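Local coordinates for histidine phosphotransfer protein (Medicago truncatula, PDB 4G78) that probably relays phosphoryl groups between cytokinin sensor histidine kinases and B-type response regulators by way of an active histidine, at residues 22-27 with 129-134; 29-34 with 45-50; 59-64 with 77-82; 85-88 with 94-97; 103-106 with 112-115. One frame throughout, in Å; residues are numbered along the deposited sequence.

Interaction 1: residues 22-27 with 129-134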
# COMPACT_ATOMS: atom_id res chain seq x y z
N GLY A 22 -2.56 -2.23 -11.40
CA GLY A 22 -1.20 -2.15 -10.86
C GLY A 22 -1.10 -1.77 -9.40
O GLY A 22 0.02 -1.53 -8.94
N TYR A 23 -2.20 -1.71 -8.68
CA TYR A 23 -2.15 -1.41 -7.26
C TYR A 23 -1.44 -2.50 -6.47
O TYR A 23 -0.81 -2.23 -5.44
CB TYR A 23 -3.53 -1.18 -6.68
CG TYR A 23 -4.19 0.07 -7.16
CD1 TYR A 23 -3.70 1.31 -6.72
CD2 TYR A 23 -5.22 0.08 -8.08
CE1 TYR A 23 -4.24 2.49 -7.19
CE2 TYR A 23 -5.77 1.24 -8.49
CZ TYR A 23 -5.25 2.47 -8.03
OH TYR A 23 -5.80 3.66 -8.43
N LEU A 24 -1.65 -3.76 -6.89
CA LEU A 24 -1.16 -4.94 -6.20
C LEU A 24 -0.32 -5.76 -7.15
O LEU A 24 -0.60 -5.79 -8.35
CB LEU A 24 -2.34 -5.82 -5.74
CG LEU A 24 -3.30 -5.12 -4.79
CD1 LEU A 24 -4.52 -6.02 -4.55
CD2 LEU A 24 -2.62 -4.71 -3.51
N ASP A 25 0.65 -6.47 -6.59
CA ASP A 25 1.43 -7.44 -7.32
C ASP A 25 1.49 -8.76 -6.55
O ASP A 25 0.85 -8.93 -5.51
CB ASP A 25 2.84 -6.90 -7.66
CG ASP A 25 3.75 -6.67 -6.46
OD1 ASP A 25 3.78 -7.51 -5.54
OD2 ASP A 25 4.42 -5.64 -6.42
N ASP A 26 2.23 -9.71 -7.10
CA ASP A 26 2.20 -11.06 -6.58
C ASP A 26 2.60 -11.18 -5.10
O ASP A 26 2.23 -12.16 -4.48
CB ASP A 26 3.13 -11.98 -7.40
CG ASP A 26 2.89 -13.44 -7.06
OD1 ASP A 26 1.77 -13.93 -7.36
OD2 ASP A 26 3.80 -14.09 -6.55
N GLN A 27 3.36 -10.24 -4.54
CA GLN A 27 3.58 -10.37 -3.08
C GLN A 27 2.31 -10.31 -2.32
O GLN A 27 2.16 -10.99 -1.27
CB GLN A 27 4.62 -9.37 -2.60
CG GLN A 27 4.76 -9.37 -1.05
CD GLN A 27 5.19 -10.68 -0.44
OE1 GLN A 27 5.61 -11.61 -1.12
NE2 GLN A 27 5.08 -10.71 0.85
N ASN A 129 -7.57 2.93 0.48
CA ASN A 129 -9.04 2.94 0.31
C ASN A 129 -9.51 1.69 -0.47
O ASN A 129 -10.55 1.09 -0.10
CB ASN A 129 -9.47 4.18 -0.35
CG ASN A 129 -9.35 5.36 0.64
OD1 ASN A 129 -9.32 5.22 1.86
ND2 ASN A 129 -9.29 6.49 0.05
N ASN A 130 -8.78 1.31 -1.48
CA ASN A 130 -9.17 0.12 -2.27
C ASN A 130 -9.00 -1.15 -1.42
O ASN A 130 -9.87 -2.05 -1.51
CB ASN A 130 -8.41 0.07 -3.56
CG ASN A 130 -9.00 0.94 -4.65
OD1 ASN A 130 -10.12 0.72 -5.07
ND2 ASN A 130 -8.32 1.94 -5.10
N LEU A 131 -7.96 -1.29 -0.63
CA LEU A 131 -7.81 -2.43 0.23
C LEU A 131 -8.86 -2.47 1.30
O LEU A 131 -9.39 -3.54 1.63
CB LEU A 131 -6.42 -2.48 0.91
CG LEU A 131 -5.30 -2.91 -0.02
CD1 LEU A 131 -3.97 -2.74 0.72
CD2 LEU A 131 -5.53 -4.32 -0.56
N LYS A 132 -9.22 -1.33 1.90
CA LYS A 132 -10.26 -1.31 2.91
C LYS A 132 -11.56 -1.85 2.32
O LYS A 132 -12.33 -2.52 3.01
CB LYS A 132 -10.43 0.10 3.49
CG LYS A 132 -9.39 0.43 4.57
CD LYS A 132 -9.71 1.72 5.33
CE LYS A 132 -9.82 1.41 6.82
NZ LYS A 132 -8.96 2.34 7.65
N TYR A 133 -11.85 -1.53 1.08
CA TYR A 133 -13.06 -2.08 0.42
C TYR A 133 -12.97 -3.57 0.24
O TYR A 133 -13.93 -4.31 0.53
CB TYR A 133 -13.27 -1.33 -0.89
CG TYR A 133 -14.54 -1.73 -1.60
CD1 TYR A 133 -15.79 -1.67 -0.95
CD2 TYR A 133 -14.56 -2.14 -2.91
CE1 TYR A 133 -16.94 -2.04 -1.61
CE2 TYR A 133 -15.74 -2.47 -3.55
CZ TYR A 133 -16.94 -2.42 -2.87
OH TYR A 133 -18.08 -2.76 -3.56
N LEU A 134 -11.81 -4.07 -0.18
CA LEU A 134 -11.56 -5.51 -0.31
C LEU A 134 -11.90 -6.18 1.04
O LEU A 134 -12.61 -7.19 1.10
CB LEU A 134 -10.11 -5.65 -0.83
CG LEU A 134 -9.74 -7.07 -1.28
CD1 LEU A 134 -10.62 -7.69 -2.21
CD2 LEU A 134 -8.32 -6.99 -1.75

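Interaction 2: residues 29-34 with 45-50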
# COMPACT_ATOMS: atom_id res chain seq x y z
N SER A 29 -0.56 -11.46 -3.47
CA SER A 29 -1.07 -12.80 -3.67
C SER A 29 -0.43 -13.80 -2.70
O SER A 29 -1.11 -14.71 -2.22
CB SER A 29 -0.80 -13.24 -5.12
OG SER A 29 -1.33 -12.35 -6.05
N GLN A 30 0.85 -13.66 -2.48
CA GLN A 30 1.56 -14.56 -1.51
C GLN A 30 0.95 -14.41 -0.15
O GLN A 30 0.82 -15.40 0.58
CB GLN A 30 3.03 -14.27 -1.49
CG GLN A 30 3.75 -14.57 -2.77
CD GLN A 30 3.69 -15.96 -3.21
OE1 GLN A 30 3.72 -16.88 -2.35
NE2 GLN A 30 3.54 -16.24 -4.46
N LEU A 31 0.66 -13.21 0.29
CA LEU A 31 0.01 -13.01 1.61
C LEU A 31 -1.31 -13.67 1.65
O LEU A 31 -1.75 -14.13 2.72
CB LEU A 31 -0.08 -11.55 1.92
CG LEU A 31 1.17 -10.75 2.10
CD1 LEU A 31 0.82 -9.27 2.34
CD2 LEU A 31 2.08 -11.35 3.23
N GLN A 32 -2.07 -13.63 0.55
CA GLN A 32 -3.42 -14.13 0.51
C GLN A 32 -3.52 -15.63 0.32
O GLN A 32 -4.62 -16.19 0.52
CB GLN A 32 -4.21 -13.55 -0.69
CG GLN A 32 -4.43 -12.14 -0.53
CD GLN A 32 -5.42 -11.82 -1.65
OE1 GLN A 32 -6.54 -11.46 -1.29
NE2 GLN A 32 -4.98 -12.08 -2.83
N LYS A 33 -2.43 -16.27 -0.02
CA LYS A 33 -2.54 -17.69 -0.43
C LYS A 33 -3.09 -18.51 0.68
O LYS A 33 -2.79 -18.24 1.90
CB LYS A 33 -1.20 -18.14 -0.95
CG LYS A 33 -0.08 -18.19 0.09
CD LYS A 33 1.24 -18.67 -0.57
CE LYS A 33 2.40 -17.78 -0.08
NZ LYS A 33 3.55 -18.58 0.42
N LEU A 34 -3.89 -19.50 0.42
CA LEU A 34 -4.29 -20.48 1.39
C LEU A 34 -3.00 -21.08 2.09
O LEU A 34 -2.09 -21.44 1.35
CB LEU A 34 -5.15 -21.55 0.91
CG LEU A 34 -6.65 -21.40 0.81
CD1 LEU A 34 -7.21 -22.49 -0.08
CD2 LEU A 34 -7.37 -21.35 2.15
N GLU A 45 -4.13 -8.32 9.08
CA GLU A 45 -3.20 -8.02 10.17
C GLU A 45 -1.92 -7.36 9.60
O GLU A 45 -1.41 -6.38 10.15
CB GLU A 45 -2.88 -9.19 11.04
CG GLU A 45 -4.09 -9.75 11.77
CD GLU A 45 -4.94 -8.82 12.64
OE1 GLU A 45 -4.44 -8.59 13.77
OE2 GLU A 45 -6.01 -8.40 12.19
N VAL A 46 -1.37 -7.98 8.56
CA VAL A 46 -0.16 -7.45 7.92
C VAL A 46 -0.43 -6.03 7.39
O VAL A 46 0.40 -5.13 7.61
CB VAL A 46 0.30 -8.36 6.80
CG1 VAL A 46 1.34 -7.71 5.92
CG2 VAL A 46 0.85 -9.69 7.35
N MET A 47 -1.52 -5.85 6.68
CA MET A 47 -1.77 -4.55 6.09
C MET A 47 -1.97 -3.49 7.16
O MET A 47 -1.58 -2.36 6.92
CB MET A 47 -2.94 -4.60 5.11
CG MET A 47 -2.63 -5.35 3.82
SD MET A 47 -1.01 -5.34 3.03
CE MET A 47 -1.45 -5.21 1.38
N THR A 48 -2.58 -3.81 8.30
CA THR A 48 -2.75 -2.80 9.34
C THR A 48 -1.35 -2.36 9.84
O THR A 48 -1.13 -1.17 10.07
CB THR A 48 -3.62 -3.38 10.45
OG1 THR A 48 -4.87 -3.64 9.99
CG2 THR A 48 -3.62 -2.42 11.66
N MET A 49 -0.45 -3.28 9.99
CA MET A 49 0.94 -2.95 10.39
C MET A 49 1.58 -2.02 9.36
O MET A 49 2.24 -1.05 9.70
CB MET A 49 1.73 -4.23 10.60
CG MET A 49 1.30 -5.02 11.80
SD MET A 49 2.13 -6.65 11.80
CE MET A 49 1.40 -7.32 13.29
N PHE A 50 1.42 -2.38 8.08
CA PHE A 50 1.95 -1.59 6.98
C PHE A 50 1.33 -0.20 6.95
O PHE A 50 2.06 0.79 6.75
CB PHE A 50 1.69 -2.35 5.67
CG PHE A 50 1.96 -1.51 4.45
CD1 PHE A 50 3.21 -1.26 4.00
CD2 PHE A 50 0.89 -0.99 3.73
CE1 PHE A 50 3.47 -0.51 2.91
CE2 PHE A 50 1.10 -0.22 2.60
CZ PHE A 50 2.45 0.00 2.20

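Interaction 3: residues 59-64 with 77-82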
# COMPACT_ATOMS: atom_id res chain seq x y z
N ASN A 59 4.22 11.12 7.09
CA ASN A 59 4.19 12.38 7.90
C ASN A 59 5.62 12.86 8.13
O ASN A 59 5.91 14.08 8.03
CB ASN A 59 3.45 12.14 9.17
CG ASN A 59 1.97 11.99 9.04
OD1 ASN A 59 1.35 11.41 10.01
ND2 ASN A 59 1.48 12.50 7.87
N ASN A 60 6.56 11.93 8.41
CA ASN A 60 7.95 12.33 8.57
C ASN A 60 8.53 12.92 7.36
O ASN A 60 9.30 13.92 7.41
CB ASN A 60 8.79 11.13 9.05
CG ASN A 60 8.53 10.78 10.49
OD1 ASN A 60 8.27 11.67 11.25
ND2 ASN A 60 8.67 9.62 11.01
N MET A 61 8.21 12.38 6.17
CA MET A 61 8.71 12.91 4.95
C MET A 61 8.16 14.32 4.67
O MET A 61 8.88 15.23 4.23
CB MET A 61 8.35 12.05 3.69
CG MET A 61 9.14 10.78 3.66
SD MET A 61 8.74 9.67 2.32
CE MET A 61 9.93 10.31 1.14
N SER A 62 6.88 14.50 4.91
CA SER A 62 6.25 15.81 4.73
C SER A 62 6.95 16.85 5.57
O SER A 62 7.29 17.96 5.11
CB SER A 62 4.79 15.63 5.13
OG SER A 62 4.13 16.87 4.80
N ARG A 63 7.15 16.56 6.85
CA ARG A 63 7.82 17.48 7.72
C ARG A 63 9.23 17.74 7.29
O ARG A 63 9.71 18.90 7.31
CB ARG A 63 7.74 17.01 9.18
CG ARG A 63 6.37 16.92 9.75
CD ARG A 63 5.62 18.22 9.84
NE ARG A 63 4.98 18.62 8.62
CZ ARG A 63 4.05 17.97 7.95
NH1 ARG A 63 3.63 18.41 6.78
NH2 ARG A 63 3.52 16.86 8.46
N ALA A 64 9.93 16.71 6.87
CA ALA A 64 11.29 16.89 6.41
C ALA A 64 11.40 17.84 5.29
O ALA A 64 12.37 18.65 5.19
CB ALA A 64 11.95 15.55 6.03
N ALA A 77 16.49 8.29 2.55
CA ALA A 77 16.42 7.14 3.46
C ALA A 77 14.94 6.77 3.70
O ALA A 77 14.61 5.58 3.76
CB ALA A 77 17.13 7.45 4.72
N HIS A 78 14.10 7.74 3.92
CA HIS A 78 12.68 7.47 4.13
C HIS A 78 12.07 6.78 2.90
O HIS A 78 11.30 5.85 3.00
CB HIS A 78 11.88 8.74 4.47
CG HIS A 78 12.09 9.35 5.77
ND1 HIS A 78 12.05 8.65 6.95
CD2 HIS A 78 12.25 10.69 6.10
CE1 HIS A 78 12.27 9.54 7.96
NE2 HIS A 78 12.42 10.79 7.44
N ALA A 79 12.39 7.31 1.73
CA ALA A 79 11.84 6.74 0.48
C ALA A 79 12.30 5.28 0.34
O ALA A 79 11.50 4.43 -0.06
CB ALA A 79 12.25 7.53 -0.71
N HIS A 80 13.57 4.97 0.67
CA HIS A 80 14.06 3.64 0.59
C HIS A 80 13.39 2.73 1.56
O HIS A 80 13.02 1.56 1.26
CB HIS A 80 15.59 3.66 0.84
CG HIS A 80 16.25 2.34 0.76
ND1 HIS A 80 16.68 1.48 1.83
CD2 HIS A 80 16.54 1.70 -0.40
CE1 HIS A 80 17.15 0.40 1.25
NE2 HIS A 80 17.07 0.48 -0.12
N GLN A 81 13.16 3.18 2.79
CA GLN A 81 12.45 2.40 3.78
C GLN A 81 11.04 2.11 3.30
O GLN A 81 10.55 0.98 3.41
CB GLN A 81 12.48 3.05 5.15
CG GLN A 81 11.54 2.43 6.20
CD GLN A 81 12.07 1.10 6.69
OE1 GLN A 81 13.29 0.85 6.74
NE2 GLN A 81 11.11 0.22 7.11
N GLN A 82 10.33 3.14 2.80
CA GLN A 82 8.97 2.91 2.31
C GLN A 82 8.96 1.99 1.12
O GLN A 82 8.01 1.21 0.94
CB GLN A 82 8.30 4.25 2.00
CG GLN A 82 6.83 4.11 1.65
CD GLN A 82 5.99 3.58 2.76
OE1 GLN A 82 6.21 3.89 3.94
NE2 GLN A 82 4.97 2.75 2.46

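Interaction 4: residues 85-88 with 94-97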
# COMPACT_ATOMS: atom_id res chain seq x y z
N SER A 85 9.10 -1.52 2.55
CA SER A 85 7.87 -1.83 3.25
C SER A 85 6.75 -2.14 2.23
O SER A 85 5.98 -3.09 2.37
CB SER A 85 7.49 -0.63 4.10
OG SER A 85 6.30 -0.74 4.76
N SER A 86 6.69 -1.32 1.17
CA SER A 86 5.69 -1.51 0.12
C SER A 86 5.89 -2.81 -0.60
O SER A 86 4.95 -3.53 -0.92
CB SER A 86 5.75 -0.31 -0.81
OG SER A 86 5.50 0.91 -0.16
N ALA A 87 7.16 -3.15 -0.89
CA ALA A 87 7.47 -4.42 -1.50
C ALA A 87 7.06 -5.58 -0.61
O ALA A 87 6.64 -6.65 -1.17
CB ALA A 87 8.96 -4.54 -1.76
N SER A 88 7.10 -5.45 0.67
CA SER A 88 6.75 -6.55 1.62
C SER A 88 5.31 -6.93 1.60
O SER A 88 4.95 -8.01 2.08
CB SER A 88 7.19 -6.22 3.03
OG SER A 88 6.29 -5.36 3.75
N VAL A 94 2.77 2.07 -5.08
CA VAL A 94 3.43 2.81 -4.01
C VAL A 94 4.94 2.56 -4.08
O VAL A 94 5.75 3.50 -4.01
CB VAL A 94 2.83 2.46 -2.65
CG1 VAL A 94 3.64 3.14 -1.52
CG2 VAL A 94 1.37 2.82 -2.53
N LYS A 95 5.35 1.29 -4.20
CA LYS A 95 6.76 0.94 -4.28
C LYS A 95 7.44 1.70 -5.41
O LYS A 95 8.57 2.21 -5.25
CB LYS A 95 6.89 -0.59 -4.47
CG LYS A 95 8.25 -1.05 -4.91
CD LYS A 95 8.29 -2.51 -5.21
CE LYS A 95 9.26 -2.93 -6.24
NZ LYS A 95 8.83 -2.80 -7.66
N ASN A 96 6.78 1.74 -6.57
CA ASN A 96 7.44 2.32 -7.71
C ASN A 96 7.57 3.81 -7.54
O ASN A 96 8.61 4.39 -7.90
CB ASN A 96 6.74 1.83 -8.95
CG ASN A 96 6.95 0.30 -9.17
OD1 ASN A 96 8.01 -0.25 -8.71
ND2 ASN A 96 6.06 -0.34 -9.83
N VAL A 97 6.63 4.50 -6.92
CA VAL A 97 6.83 5.93 -6.63
C VAL A 97 8.01 6.11 -5.70
O VAL A 97 8.78 7.10 -5.84
CB VAL A 97 5.58 6.61 -6.02
CG1 VAL A 97 5.88 8.02 -5.65
CG2 VAL A 97 4.34 6.56 -6.91

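Interaction 5: residues 103-106 with 112-115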
# COMPACT_ATOMS: atom_id res chain seq x y z
N ASN A 103 16.80 9.94 -7.30
CA ASN A 103 17.41 10.88 -8.28
C ASN A 103 17.31 12.31 -7.77
O ASN A 103 18.27 13.10 -7.88
CB ASN A 103 16.64 10.63 -9.59
CG ASN A 103 17.15 11.36 -10.82
OD1 ASN A 103 17.86 12.36 -10.78
ND2 ASN A 103 16.79 10.85 -11.98
N PHE A 104 16.22 12.83 -7.33
CA PHE A 104 16.05 14.20 -6.85
C PHE A 104 16.78 14.48 -5.55
O PHE A 104 17.24 15.59 -5.38
CB PHE A 104 14.60 14.39 -6.71
CG PHE A 104 13.85 14.43 -8.05
CD1 PHE A 104 14.16 15.35 -9.01
CD2 PHE A 104 12.86 13.49 -8.26
CE1 PHE A 104 13.44 15.46 -10.20
CE2 PHE A 104 12.12 13.62 -9.42
CZ PHE A 104 12.42 14.52 -10.41
N CYS A 105 16.84 13.48 -4.70
CA CYS A 105 17.57 13.65 -3.46
C CYS A 105 19.04 13.84 -3.76
O CYS A 105 19.69 14.73 -3.19
CB CYS A 105 17.37 12.46 -2.52
SG CYS A 105 15.74 12.38 -1.85
N GLU A 106 19.64 13.01 -4.63
CA GLU A 106 21.08 13.20 -4.89
C GLU A 106 21.36 14.52 -5.52
O GLU A 106 22.47 14.98 -5.27
CB GLU A 106 21.62 12.02 -5.65
CG GLU A 106 21.37 10.70 -4.97
CD GLU A 106 22.60 9.92 -4.64
OE1 GLU A 106 23.38 10.37 -3.77
OE2 GLU A 106 22.79 8.83 -5.23
N GLY A 112 11.32 18.57 -7.33
CA GLY A 112 11.17 17.15 -7.65
C GLY A 112 10.70 16.28 -6.52
O GLY A 112 9.85 15.44 -6.61
N CYS A 113 11.33 16.50 -5.38
CA CYS A 113 10.97 15.75 -4.19
C CYS A 113 9.50 16.02 -3.80
O CYS A 113 8.80 15.08 -3.37
CB CYS A 113 11.89 16.01 -3.01
SG CYS A 113 13.54 15.34 -3.13
N VAL A 114 9.07 17.28 -3.90
CA VAL A 114 7.68 17.62 -3.58
C VAL A 114 6.79 16.87 -4.48
O VAL A 114 5.77 16.30 -4.06
CB VAL A 114 7.52 19.15 -3.70
CG1 VAL A 114 6.06 19.48 -3.83
CG2 VAL A 114 8.28 19.83 -2.53
N ARG A 115 7.10 16.86 -5.80
CA ARG A 115 6.22 16.11 -6.76
C ARG A 115 6.16 14.67 -6.35
O ARG A 115 5.10 14.01 -6.46
CB ARG A 115 6.82 16.29 -8.17
CG ARG A 115 6.62 17.74 -8.70
CD ARG A 115 6.86 17.71 -10.21
NE ARG A 115 8.23 17.63 -10.59
CZ ARG A 115 9.14 18.56 -10.67
NH1 ARG A 115 8.86 19.84 -10.40
NH2 ARG A 115 10.39 18.26 -11.05

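Interaction 1: residues 22-27 with 129-134
Leu24 and Leu131 meet through one methyl each, CD2 to CD2 at 4.2 Å, their side chains meeting at a slant rather than lying alongside one another. Leu24 keeps its CG beside the backbone N (chi1 -60°), and Leu131 has the same first torsion, which carries its branch round from the flank of helix 110-145. The preceding residue, Asn130, lies against the phenol of Tyr23. Its ND2 stands over one face of that ring, displaced toward the rim, with CZ of Tyr23 4.3 Å from ND2 of Asn130. The polar end of Asn130 is engaged elsewhere: ND2 is hydrogen-bonded to Leu126 O one turn back in its own helix, which helps fix how the amide is turned.

The next shell holds the loop in place. Tyr23 also makes a cation-pi contact with Arg93, and the backbone of Tyr23 bonds to Ala92 while that of Asp25 bonds to Gly90. Before Tyr23, helix 6-20 ends in a Schellman motif at Gly22, whose positive phi turns the chain. After Leu24, Asp25 is the N-cap of helix 26-32: Asp25 OD1 accepts from Gln27 N at 2.9 Å, with an N-H...O angle of 149°. Met18, Phe19 and Leu127 also pack on Leu24. The connection between two N-terminal helices is thus laid against the long helix 110-145. Across the contact itself the attraction is dispersive, methyl on methyl and amide over ring, while directional bonds act within each side and toward the Ala92 region.

Interaction 2: residues 29-34 with 45-50
Leu31 reaches across to helix 41-66 with a single methyl, CD1, which touches two successive residues there. The closer is Val46, whose CG1 lies 3.9 Å from CD1 of Leu31, the two side chains being set at an angle to each other. Val46 has CG1 opposite its backbone N (chi1 167°), and it is this branch, not CG2, that makes the touch. Leu31 is extended, with CD1 continuing the line of the chain away from CA (chi2 177°), so the methyl reaches the far helix although the CA atoms of Leu31 and Val46 are 8.4 Å apart. Met47 adds a longer contact from its thioether, SD standing 4.4 Å from CD1 of Leu31; since Met47 was modelled in two conformers, that touch holds for one of them.

The pairing attaches helix 26-32, from the N-terminal part of the chain, to helix 41-66, the first member of the antiparallel four-helix bundle that is the hallmark of HPt proteins. Phe42 and Val43, a turn earlier on that same helix, extend the apolar seat of Leu31. Val46 and Met47 also touch Val89 of helix 72-89, and Met47 packs on Leu131 and Phe135 of helix 110-145 as well.

Polar bonding runs along the helices instead of between them. In helix 41-66, Phe50 N donates to Val46 O at 3.0 Å and Met49 N to Glu45 O at 3.2 Å. At the other segment Gln30 NE2 is bonded to Asp26 OD2, one turn back, and Lys33, where the chain departs from helical geometry, retains a weak bond from its N to Gln30 O.

Interaction 3: residues 59-64 with 77-82
Two consecutive members of the HPt four-helix bundle, helix 41-66 and helix 72-89, run antiparallel here, their local axes 10.4 Å apart at a signed crossing angle of -162°. Helix 72-89 carries His80, the predicted phosphorylation site, whose ring is solvent-exposed; His78, two residues earlier, turns instead into the seam. Met61 and His78 lie alongside one another, pointing opposite ways, with Met61 CG 3.5 Å from His78 CB and SD of Met61 3.9 Å from the same CB. The Met61 chain bends at its last torsion (chi3 90°), which brings CE to Ala79 CB at 4.1 Å in one of its two modelled conformers. Asn60 supplies the outer contact: its CB makes an off-centre CH-pi approach to the His78 imidazole, 4.3 Å from the ring centroid and 29° off the normal.

Behind this layer Phe101, Leu117 and Leu120 press on Met61, and Ile75 touches both Met61 and Ala64. Side-chain carbon and sulfur make the contact across the seam, while the imidazole nitrogens and the Asn60 amide form no hydrogen bond over it. Adhesion therefore rests on close van der Waals fit, with the thioether filling the inner part.

Interaction 4: residues 85-88 with 94-97
Ser85 O receives two donors from Ser88, the hydroxyl OG at 2.7 Å and, weakly, the backbone N, while the next residue, Ser86, presses against Val94 and Lys95 of the following helix. This is the bend where helix 72-89 passes into helix 92-99, two neighbouring elements of the HPt bundle. The Ser88 OG approaches Ser85 O at a C=O...donor angle of 130°, a bond within the last turn of helix 72-89.

Across the bend the closest approach is tight: Ser86 OG stands 3.2 Å from CG1 of Val94. The hydroxyl is not left without a partner there, since Ser86 OG is hydrogen-bonded to Gln82 O, one turn back in its own helix. With OG beside the backbone N (chi1 -59°), that bond and the contact with the methyl are made by the same atom. Ser86 CB meanwhile faces Lys95, 3.8 Å from Lys95 CB. The lysine chain then runs outward past Ala87, its CD lying 4.1 Å from Ala87 CB, and a kink at its last torsion turns the ammonium back to Asn96, where NZ donates to OD1 at 2.9 Å.

A serine in place of Lys95 would probably strip Ala87 CB of its methylene cover and leave Asn96 OD1 without that cationic donor. Deeper in, Val94 packs on Leu120 and Leu127 of helix 110-145, and Phe50 of helix 41-66 touches Ser86. Val94 CG1, the branch anti to the backbone N, also lies 4.1 Å from Ser86 CB.

Interaction 5: residues 103-106 with 112-115
The Phe104 ring has the CA of Gly112 over the centre of one face, 3.7 Å from the ring centroid and only 8° off the normal, a CH-pi contact that presents the glycine backbone squarely to the aromatic. The same CA also lies over a face of the Arg115 guanidinium, toward its rim, so both flat groups bear on one carbon. Between themselves they meet obliquely, Phe104 CE1 being 4.2 Å from Arg115 NH2.

The absence of a side chain at Gly112 lets the ring come down directly on the main chain; a CB there would sit 2.2 Å from Phe104 CD1, a clash. Phe104 holds CG beside its backbone N (chi1 -69°), directing the ring across to the other helix. A serine at Phe104 is likely to leave Gly112 CA without the aromatic surface it rests on and to open a gap beside the Arg115 guanidinium.

Next to the ring, sulfur takes over. Cys113 SG touches Phe104 CB at 3.9 Å and Cys105 SG, also at 3.9 Å; the latter distance is that of two packed sulfurs, well beyond a disulfide bond. Cys113 was modelled in two conformers, so its two contacts hold for one of them.

The contact folds the end of helix 101-106 against the start of helix 110-145, and Gly112 N is bonded to Asn109 OD1 just before. On the sulfur side, helix 72-89 closes in, with Ile75 and Asp76 touching Cys105 and Phe72 touching Cys113.

How the interactions relate
Interactions 2, 3, 4 and 5 follow one another along the chain, all nested inside the long loop that interaction 1 closes between residues 22-27 and 129-134. Interactions 1 and 2 share helix 26-32, with centres 10 Å apart, and join at Leu131 and Met47. Phe50 ties interaction 2 to both 3 and 4, reaching Gln82 and the Ser85-Ser86 region, and Gln27 joins interaction 1 to 4 through Ser88 O. Interaction 5 lies far from interaction 2, 30 Å between centres and on the opposite side of the chain's centre, but only 12 Å from interaction 3, without touching it. Helix 110-145 runs from interaction 5 to interaction 1, spanning the bundle whose helix 72-89 carries the predicted phosphohistidine.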